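Local coordinates for chemotaxis protein CheX (Desulfovibrio desulfuricans subsp. desulfuricans str. G20, PDB 3HM4), which probably acts as a phosphatase in bacterial chemotaxis, removing the phosphoryl group from the response regulator CheY, at residues T15-V20 and G147-E152; A48-T53 and M98-A103. All coordinates share one frame; numbering follows the deposited sequence. Where two conformers were deposited one is given.

Contact 1 of 2, residues T15-V20 and G147-E152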
ATOM      1  N   THR A  15     -13.430  11.139 -10.774  1.00 16.46           N
ATOM      2  CA  THR A  15     -13.591  10.988 -12.222  1.00 16.61           C
ATOM      3  C   THR A  15     -12.700   9.884 -12.782  1.00 16.41           C
ATOM      4  O   THR A  15     -13.153   9.081 -13.587  1.00 16.34           O
ATOM      5  CB  THR A  15     -13.324  12.313 -12.944  1.00 18.75           C
ATOM      6  OG1 THR A  15     -14.290  13.279 -12.519  1.00 21.33           O
ATOM      7  CG2 THR A  15     -13.376  12.167 -14.470  1.00 20.86           C
ATOM      8  N   ALA A  16     -11.441   9.845 -12.353  1.00 15.08           N
ATOM      9  CA  ALA A  16     -10.549   8.789 -12.822  1.00 14.15           C
ATOM     10  C   ALA A  16     -11.090   7.390 -12.457  1.00 15.25           C
ATOM     11  O   ALA A  16     -11.061   6.458 -13.249  1.00 15.60           O
ATOM     12  CB  ALA A  16      -9.129   8.974 -12.262  1.00 16.25           C
ATOM     13  N   THR A  17     -11.529   7.260 -11.204  1.00 14.10           N
ATOM     14  CA  THR A  17     -12.076   5.984 -10.705  1.00 13.88           C
ATOM     15  C   THR A  17     -13.321   5.555 -11.501  1.00 14.84           C
ATOM     16  O   THR A  17     -13.415   4.414 -11.950  1.00 16.01           O
ATOM     17  CB  THR A  17     -12.359   6.054  -9.212  1.00 14.10           C
ATOM     18  OG1 THR A  17     -11.128   6.316  -8.542  1.00 15.01           O
ATOM     19  CG2 THR A  17     -12.900   4.730  -8.704  1.00 15.72           C
ATOM     20  N   THR A  18     -14.228   6.509 -11.673  1.00 14.39           N
ATOM     21  CA  THR A  18     -15.442   6.227 -12.429  1.00 15.89           C
ATOM     22  C   THR A  18     -15.112   5.808 -13.850  1.00 17.18           C
ATOM     23  O   THR A  18     -15.617   4.760 -14.341  1.00 17.60           O
ATOM     24  CB  THR A  18     -16.396   7.457 -12.410  1.00 15.84           C
ATOM     25  OG1 THR A  18     -16.688   7.838 -11.052  1.00 18.00           O
ATOM     26  CG2 THR A  18     -17.689   7.189 -13.227  1.00 17.53           C
ATOM     27  N   ASN A  19     -14.234   6.572 -14.502  1.00 15.96           N
ATOM     28  CA  ASN A  19     -13.893   6.266 -15.895  0.60 16.18           C
ATOM     29  C   ASN A  19     -13.193   4.927 -16.033  1.00 15.96           C
ATOM     30  O   ASN A  19     -13.527   4.155 -16.918  1.00 17.93           O
ATOM     31  CB  ASN A  19     -13.051   7.381 -16.512  0.60 16.13           C
ATOM     32  CG  ASN A  19     -13.830   8.676 -16.717  0.60 19.46           C
ATOM     33  OD1 ASN A  19     -15.061   8.707 -16.617  0.60 20.50           O
ATOM     34  ND2 ASN A  19     -13.107   9.757 -16.984  0.60 21.17           N
ATOM     35  N   VAL A  20     -12.223   4.631 -15.166  1.00 15.78           N
ATOM     36  CA  VAL A  20     -11.501   3.371 -15.264  1.00 15.30           C
ATOM     37  C   VAL A  20     -12.424   2.166 -15.027  1.00 16.26           C
ATOM     38  O   VAL A  20     -12.400   1.209 -15.802  1.00 17.89           O
ATOM     39  CB  VAL A  20     -10.281   3.320 -14.298  1.00 15.12           C
ATOM     40  CG1 VAL A  20      -9.661   1.964 -14.296  1.00 15.61           C
ATOM     41  CG2 VAL A  20      -9.260   4.361 -14.759  1.00 15.96           C
ATOM     42  N   GLY A 147     -22.161  -4.711  -6.382  1.00 15.16           N
ATOM     43  CA  GLY A 147     -21.617  -4.429  -5.054  1.00 14.81           C
ATOM     44  C   GLY A 147     -20.791  -3.165  -5.005  1.00 13.40           C
ATOM     45  O   GLY A 147     -20.525  -2.513  -6.021  1.00 16.15           O
ATOM     46  N   GLU A 148     -20.273  -2.905  -3.823  1.00 11.17           N
ATOM     47  CA  GLU A 148     -19.650  -1.622  -3.538  1.00 10.87           C
ATOM     48  C   GLU A 148     -18.145  -1.651  -3.426  1.00 10.34           C
ATOM     49  O   GLU A 148     -17.521  -2.697  -3.255  1.00 10.44           O
ATOM     50  CB  GLU A 148     -20.216  -1.067  -2.237  1.00 10.54           C
ATOM     51  CG  GLU A 148     -21.706  -0.851  -2.323  1.00 11.76           C
ATOM     52  CD  GLU A 148     -22.335  -0.387  -1.046  1.00 12.62           C
ATOM     53  OE1 GLU A 148     -21.632  -0.149  -0.030  1.00 11.45           O
ATOM     54  OE2 GLU A 148     -23.584  -0.202  -1.054  1.00 14.50           O
ATOM     55  N   PHE A 149     -17.568  -0.457  -3.552  1.00 10.14           N
ATOM     56  CA  PHE A 149     -16.164  -0.230  -3.226  1.00  9.78           C
ATOM     57  C   PHE A 149     -16.055   1.216  -2.765  1.00  9.50           C
ATOM     58  O   PHE A 149     -16.952   2.017  -3.001  1.00 10.38           O
ATOM     59  CB  PHE A 149     -15.219  -0.559  -4.418  1.00 10.34           C
ATOM     60  CG  PHE A 149     -15.327   0.369  -5.609  1.00 11.15           C
ATOM     61  CD1 PHE A 149     -14.550   1.522  -5.661  1.00 12.79           C
ATOM     62  CD2 PHE A 149     -16.237   0.143  -6.633  1.00 11.38           C
ATOM     63  CE1 PHE A 149     -14.622   2.382  -6.749  1.00 14.56           C
ATOM     64  CE2 PHE A 149     -16.321   0.997  -7.686  1.00 12.36           C
ATOM     65  CZ  PHE A 149     -15.524   2.151  -7.745  1.00 12.99           C
ATOM     66  N   THR A 150     -14.912   1.535  -2.187  1.00  9.93           N
ATOM     67  CA  THR A 150     -14.618   2.890  -1.754  1.00  9.86           C
ATOM     68  C   THR A 150     -13.209   3.272  -2.183  1.00  9.87           C
ATOM     69  O   THR A 150     -12.300   2.467  -2.024  1.00 11.59           O
ATOM     70  CB  THR A 150     -14.713   3.025  -0.202  1.00 10.77           C
ATOM     71  OG1 THR A 150     -16.078   2.794   0.216  1.00 11.10           O
ATOM     72  CG2 THR A 150     -14.310   4.397   0.318  1.00 11.71           C
ATOM     73  N   VAL A 151     -13.037   4.487  -2.705  1.00 10.43           N
ATOM     74  CA  VAL A 151     -11.737   5.070  -3.035  0.50 10.90           C
ATOM     75  C   VAL A 151     -11.360   5.993  -1.898  1.00 10.68           C
ATOM     76  O   VAL A 151     -12.216   6.735  -1.384  1.00 11.38           O
ATOM     77  CB  VAL A 151     -11.763   5.920  -4.316  0.50 12.21           C
ATOM     78  CG1 VAL A 151     -10.482   6.811  -4.463  0.50 10.76           C
ATOM     79  CG2 VAL A 151     -11.941   5.023  -5.511  0.50 13.12           C
ATOM     80  N   GLU A 152     -10.092   5.951  -1.471  1.00 10.90           N
ATOM     81  CA  GLU A 152      -9.597   6.858  -0.443  1.00 10.58           C
ATOM     82  C   GLU A 152      -8.332   7.515  -0.926  1.00 10.46           C
ATOM     83  O   GLU A 152      -7.570   6.922  -1.713  1.00 11.21           O
ATOM     84  CB  GLU A 152      -9.328   6.113   0.860  1.00 10.86           C
ATOM     85  CG  GLU A 152     -10.565   5.383   1.379  1.00 13.03           C
ATOM     86  CD  GLU A 152     -10.394   4.635   2.649  1.00 15.82           C
ATOM     87  OE1 GLU A 152      -9.256   4.290   2.968  1.00 18.18           O
ATOM     88  OE2 GLU A 152     -11.441   4.286   3.274  1.00 16.49           O
TER

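Contact 2 of 2, residues A48-T53 and M98-A103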
ATOM      1  N   ALA A  48      -6.405  -2.242  -3.031  1.00  9.73           N
ATOM      2  CA  ALA A  48      -5.180  -1.870  -3.734  1.00 10.27           C
ATOM      3  C   ALA A  48      -4.780  -0.496  -3.262  1.00  8.99           C
ATOM      4  O   ALA A  48      -5.636   0.303  -2.875  1.00 10.04           O
ATOM      5  CB  ALA A  48      -5.321  -1.926  -5.229  1.00 12.65           C
ATOM      6  N   VAL A  49      -3.488  -0.214  -3.320  1.00  9.14           N
ATOM      7  CA  VAL A  49      -2.972   1.051  -2.849  1.00  8.74           C
ATOM      8  C   VAL A  49      -1.783   1.451  -3.681  1.00  8.86           C
ATOM      9  O   VAL A  49      -0.988   0.589  -4.073  1.00 10.78           O
ATOM     10  CB  VAL A  49      -2.650   1.013  -1.331  1.00 10.06           C
ATOM     11  CG1 VAL A  49      -1.599  -0.031  -0.979  1.00 13.11           C
ATOM     12  CG2 VAL A  49      -2.267   2.396  -0.803  1.00 11.52           C
ATOM     13  N   VAL A  50      -1.636   2.755  -3.905  1.00  8.94           N
ATOM     14  CA  VAL A  50      -0.545   3.287  -4.718  1.00  9.42           C
ATOM     15  C   VAL A  50      -0.143   4.652  -4.218  1.00  9.57           C
ATOM     16  O   VAL A  50      -0.978   5.523  -4.060  1.00 11.38           O
ATOM     17  CB  VAL A  50      -0.887   3.298  -6.247  1.00 10.34           C
ATOM     18  CG1 VAL A  50      -2.115   4.204  -6.620  1.00 12.37           C
ATOM     19  CG2 VAL A  50       0.351   3.663  -7.070  1.00 13.00           C
ATOM     20  N   GLY A  51       1.158   4.809  -3.978  1.00  9.09           N
ATOM     21  CA  GLY A  51       1.660   6.082  -3.484  1.00  9.40           C
ATOM     22  C   GLY A  51       1.849   7.105  -4.594  1.00  9.75           C
ATOM     23  O   GLY A  51       2.097   6.753  -5.757  1.00 10.09           O
ATOM     24  N   ILE A  52       1.728   8.376  -4.220  1.00  9.13           N
ATOM     25  CA  ILE A  52       1.980   9.499  -5.129  1.00 10.11           C
ATOM     26  C   ILE A  52       2.899  10.480  -4.424  1.00  9.73           C
ATOM     27  O   ILE A  52       2.861  10.656  -3.194  1.00 10.41           O
ATOM     28  CB  ILE A  52       0.657  10.136  -5.646  1.00 12.17           C
ATOM     29  CG1 ILE A  52      -0.161  10.777  -4.535  1.00 11.30           C
ATOM     30  CG2 ILE A  52      -0.154   9.063  -6.407  1.00 12.23           C
ATOM     31  CD1 ILE A  52      -1.415  11.496  -5.081  1.00 14.61           C
ATOM     32  N   THR A  53       3.705  11.171  -5.229  1.00 10.40           N
ATOM     33  CA  THR A  53       4.666  12.154  -4.711  1.00 11.63           C
ATOM     34  C   THR A  53       4.605  13.437  -5.565  1.00 11.80           C
ATOM     35  O   THR A  53       4.356  13.398  -6.754  1.00 13.08           O
ATOM     36  CB  THR A  53       6.075  11.596  -4.699  1.00 11.10           C
ATOM     37  OG1 THR A  53       6.505  11.341  -6.041  1.00 11.12           O
ATOM     38  CG2 THR A  53       6.178  10.291  -3.853  1.00 11.85           C
HETATM   39  N   MSE A  98      -4.128   2.485 -13.693  1.00 13.72           N
HETATM   40  CA  MSE A  98      -4.899   3.380 -14.538  1.00 13.56           C
HETATM   41  C   MSE A  98      -5.539   4.526 -13.765  1.00 12.39           C
HETATM   42  O   MSE A  98      -5.522   5.669 -14.236  1.00 14.02           O
HETATM   43  CB  MSE A  98      -5.960   2.628 -15.335  1.00 14.30           C
HETATM   44  CG  MSE A  98      -5.382   1.688 -16.381  1.00 16.20           C
HETATM   45 SE   MSE A  98      -6.771   0.628 -17.201  0.75 17.57          SE
HETATM   46  CE  MSE A  98      -7.728   2.024 -18.057  1.00 23.89           C
ATOM     47  N   ILE A  99      -6.064   4.250 -12.562  1.00 12.90           N
ATOM     48  CA  ILE A  99      -6.611   5.306 -11.729  1.00 12.62           C
ATOM     49  C   ILE A  99      -5.478   6.299 -11.363  1.00 12.64           C
ATOM     50  O   ILE A  99      -5.661   7.502 -11.478  1.00 14.07           O
ATOM     51  CB  ILE A  99      -7.292   4.780 -10.443  1.00 12.42           C
ATOM     52  CG1 ILE A  99      -8.603   4.066 -10.839  1.00 12.29           C
ATOM     53  CG2 ILE A  99      -7.577   5.912  -9.427  1.00 13.95           C
ATOM     54  CD1 ILE A  99      -9.238   3.305  -9.681  1.00 15.14           C
ATOM     55  N   SER A 100      -4.324   5.774 -10.953  1.00 11.98           N
ATOM     56  CA  SER A 100      -3.204   6.637 -10.650  1.00 12.17           C
ATOM     57  C   SER A 100      -2.826   7.522 -11.862  1.00 11.42           C
ATOM     58  O   SER A 100      -2.672   8.746 -11.734  1.00 12.54           O
ATOM     59  CB  SER A 100      -2.013   5.812 -10.217  1.00 12.90           C
ATOM     60  OG  SER A 100      -0.875   6.633 -10.039  1.00 12.85           O
ATOM     61  N   GLY A 101      -2.687   6.909 -13.023  1.00 12.72           N
ATOM     62  CA  GLY A 101      -2.291   7.664 -14.225  1.00 13.38           C
ATOM     63  C   GLY A 101      -3.295   8.737 -14.598  1.00 13.52           C
ATOM     64  O   GLY A 101      -2.937   9.899 -14.853  1.00 14.77           O
ATOM     65  N   GLN A 102      -4.577   8.377 -14.551  1.00 13.58           N
ATOM     66  CA  GLN A 102      -5.640   9.327 -14.922  1.00 13.61           C
ATOM     67  C   GLN A 102      -5.853  10.432 -13.910  1.00 14.08           C
ATOM     68  O   GLN A 102      -6.040  11.574 -14.279  1.00 15.00           O
ATOM     69  CB  GLN A 102      -6.930   8.583 -15.245  1.00 15.54           C
ATOM     70  CG  GLN A 102      -6.739   7.730 -16.484  1.00 16.54           C
ATOM     71  CD  GLN A 102      -7.979   7.007 -16.945  1.00 19.94           C
ATOM     72  OE1 GLN A 102      -9.089   7.457 -16.725  1.00 21.47           O
ATOM     73  NE2 GLN A 102      -7.775   5.884 -17.613  1.00 19.98           N
ATOM     74  N   ALA A 103      -5.795  10.108 -12.623  1.00 13.38           N
ATOM     75  CA  ALA A 103      -5.970  11.112 -11.568  1.00 13.57           C
ATOM     76  C   ALA A 103      -4.802  12.091 -11.627  1.00 12.96           C
ATOM     77  O   ALA A 103      -5.008  13.313 -11.525  1.00 14.34           O
ATOM     78  CB  ALA A 103      -6.062  10.448 -10.189  1.00 14.54           C
TER

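Contact 1 of 2, residues T15-V20 and G147-E152
T17 extends from helix 10-25 toward strand 149-155 and meets it through its methyl group, which touches both F149 and V151. Against F149 the methyl arrives at the edge of the ring, close to the ring plane, with T17 CG2 3.5 Å from F149 CE1 and 3.8 Å from F149 CZ. The two side chains point at each other from opposite directions, so the methyl carbon abuts the far end of the phenyl group and lies over neither face. With V151 the relation differs, and because that residue was built in two conformers every contact of its CG2 is doubtful. In the conformer given here the side chains run past one another, T17 OG1 lies 3.4 Å from V151 CG2, and V151 CG2 sits at the edge of the F149 ring, in its plane. T17 CG2 and V151 CG2 approach to 3.3 Å.

The threonine rotamer explains how its two branches divide the work. CG2 is anti to the backbone N while OG1 (chi1 -61°) stays beside it, where the hydroxyl hydrogen-bonds to the carbonyl oxygen of F13, one turn earlier in the same helix. This buried hydroxyl is thereby satisfied without help from the strand, and the methyl can serve the hydrophobic side.

Further out, neighbouring strands hold the phenyl ring. F149 stacks with F142 of strand 138-143 and meets F64 of strand 58-64 with the ring planes at about 35°, so an aromatic cluster runs across three adjacent strands. T17 also touches F142, and I99 of helix 84-109 closes in beside it. No hydrogen bond links the two segments; here an amphipathic helix is laid on one face of an antiparallel sheet, the layered alpha/beta arrangement of the CheX domain.

Contact 2 of 2, residues A48-T53 and M98-A103
V50 and S100 meet carbon to carbon, and aliphatic contact accounts for most of what passes between strand 47-53 and helix 84-109 here. V50 CG1 lies 3.9 Å from S100 CB, and the CA atoms come nearest at this pair, with 7.3 Å between V50 CA and S100 CA. The valine torsion (chi1 62°) presents CG1 to the serine, while V50 CG2, anti to the backbone N, stays 4.5 Å from S100 CB. I52, two residues along on the same face of the strand, makes a looser approach, its CG2 standing 4.4 Å from S100 OG.

Polar interactions lead elsewhere. The serine hydroxyl hydrogen-bonds to R104 NE on the next turn of the helix, and I52 also packs on R104. Along the strand, G51 N donates to an unidentified ligand, probably from the crystallisation liquor, that also lies about 4 Å from the V50 side chain; no physiological site is implied. On the subunit interface, T53 OG1 hydrogen-bonds to T53 OG1 of the second subunit.

The small S100 thus presents its CB to V50 and pairs its oxygen within the helix. With no hydrogen bond crossing, van der Waals contact joins the segments.

Overall arrangement
Contacts 1 and 2 lie with their centres about 12 Å apart, and both place a helix on the six-stranded antiparallel sheet. Contact 1 joins helix 10-25 to strand 149-155, while contact 2 joins helix 84-109 to strand 47-53; strand 58-64 runs between those two strands. In chain order the pieces come as 15-20, 48-53, 98-103 and 147-152, so contact 2 falls wholly within the interval that contact 1 spans. The helices touch directly: A16 CB is 3.5 Å from A103 N, and V20 CG2 is 3.6 Å from Q102 NE2. Helix 10-25, near the start of the chain, and strand 149-155, at its end, thus belong to the same helical layer and sheet as the pieces of contact 2.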